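Uncharacterized protein (Ruminococcus gnavus, PDB 4QAN) is of unknown function but adopts a cystatin-like fold, as a divergent member of the NTF2-like superfamily, and can bind a magnesium ion. Local coordinates at residues Ile311-Glu316 / Ala356-Leu361. Residues are numbered along the deposited sequence; the frame is centred on the assembly and turned at random.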
# COMPACT_ATOMS: atom_id res chain seq x y z
N ILE A 311 7.57 21.01 18.45
CA ILE A 311 7.93 22.43 18.51
C ILE A 311 7.38 23.20 17.32
O ILE A 311 7.65 22.82 16.18
CB ILE A 311 9.45 22.62 18.53
CG1 ILE A 311 10.08 21.74 19.60
CG2 ILE A 311 9.79 24.08 18.77
CD1 ILE A 311 11.58 21.64 19.49
N PRO A 312 6.66 24.30 17.57
CA PRO A 312 6.09 25.03 16.45
C PRO A 312 7.17 25.68 15.60
O PRO A 312 8.15 26.24 16.12
CB PRO A 312 5.24 26.11 17.13
CG PRO A 312 5.92 26.35 18.43
CD PRO A 312 6.41 24.99 18.85
N ILE A 313 6.98 25.60 14.29
CA ILE A 313 7.84 26.32 13.36
C ILE A 313 7.18 27.65 12.99
O ILE A 313 6.02 27.68 12.59
CB ILE A 313 8.10 25.47 12.10
CG1 ILE A 313 8.79 24.16 12.50
CG2 ILE A 313 8.93 26.23 11.07
CD1 ILE A 313 8.82 23.14 11.38
N GLU A 314 7.92 28.74 13.12
CA GLU A 314 7.40 30.02 12.72
C GLU A 314 7.73 30.26 11.24
O GLU A 314 8.90 30.34 10.88
CB GLU A 314 8.00 31.12 13.58
CG GLU A 314 7.56 32.52 13.19
CD GLU A 314 7.97 33.55 14.21
OE1 GLU A 314 7.66 33.37 15.41
OE2 GLU A 314 8.60 34.55 13.81
N THR A 315 6.70 30.34 10.40
CA THR A 315 6.89 30.63 8.97
C THR A 315 5.73 31.43 8.37
O THR A 315 4.56 31.21 8.72
CB THR A 315 7.06 29.37 8.12
OG1 THR A 315 7.04 29.74 6.74
CG2 THR A 315 5.95 28.36 8.39
N GLU A 316 6.08 32.37 7.49
CA GLU A 316 5.17 32.96 6.51
C GLU A 316 4.03 32.05 6.02
O GLU A 316 2.90 32.52 5.87
CB GLU A 316 5.97 33.35 5.27
CG GLU A 316 6.43 34.79 5.24
CD GLU A 316 5.25 35.73 5.10
OE1 GLU A 316 4.65 36.08 6.14
OE2 GLU A 316 4.94 36.13 3.95
N ALA A 356 7.95 19.32 6.56
CA ALA A 356 7.91 20.72 6.94
C ALA A 356 8.80 21.50 5.98
O ALA A 356 9.99 21.70 6.25
CB ALA A 356 8.37 20.90 8.37
N PRO A 357 8.22 21.96 4.86
CA PRO A 357 8.97 22.67 3.84
C PRO A 357 9.75 23.85 4.41
O PRO A 357 10.84 24.17 3.93
CB PRO A 357 7.89 23.18 2.89
CG PRO A 357 6.75 22.28 3.08
CD PRO A 357 6.80 21.79 4.49
N ALA A 358 9.19 24.46 5.46
CA ALA A 358 9.78 25.65 6.08
C ALA A 358 11.17 25.41 6.69
O ALA A 358 11.95 26.35 6.88
CB ALA A 358 8.82 26.19 7.12
N LEU A 359 11.47 24.16 7.02
CA LEU A 359 12.80 23.74 7.47
C LEU A 359 13.46 22.80 6.47
O LEU A 359 14.39 22.07 6.82
CB LEU A 359 12.68 23.02 8.82
CG LEU A 359 12.25 23.85 10.03
CD1 LEU A 359 12.17 22.94 11.25
CD2 LEU A 359 13.21 25.00 10.29
N SER A 360 12.97 22.82 5.23
CA SER A 360 13.48 21.97 4.14
C SER A 360 13.36 20.47 4.42
O SER A 360 14.10 19.67 3.85
CB SER A 360 14.92 22.34 3.79
OG SER A 360 15.40 21.50 2.76
N LEU A 361 12.41 20.08 5.27
CA LEU A 361 12.20 18.68 5.60
C LEU A 361 11.14 18.05 4.70
O LEU A 361 9.95 18.37 4.80
CB LEU A 361 11.81 18.51 7.07
CG LEU A 361 12.90 18.67 8.14
CD1 LEU A 361 12.31 18.42 9.52
CD2 LEU A 361 14.07 17.73 7.91
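A compact turn with a G1 beta bulge, A356-L361, packs against the end of strand 305-314 and the residue just beyond it, T315, by carbon-to-carbon contacts, with no hydrogen bond between the two segments. The turn is defined by its own backbone: A356 O accepts from both L359 N and L361 N, and A356 N returns a bond to L361 O. I313 makes the largest single contribution. Its CG1 lies beside the backbone N (chi1 -60°), and the extended chi2 of 168° sends CD1 into the turn, where it meets A356 CB at 3.8 Å. I313 and L359 also meet tip to tip, with I313 CD1 only 3.4 Å from L359 CD1, tighter than usual van der Waals contact. The other branch, I313 CG2, approaches A358 CB at 4.0 Å. A358 CB also abuts T315, 3.8 Å from both T315 CB and T315 CG2, while T315 OG1 is hydrogen-bonded to E317 N. Q324 of the adjacent strand 322-331 links the two sides, pairing through its backbone with I313 and accepting from A358 N through OE1. S360, a magnesium-binding residue although no ion is bound here, lies in the bulge. The arrangement is a bulged turn packed on the curved sheet of a cystatin-like domain.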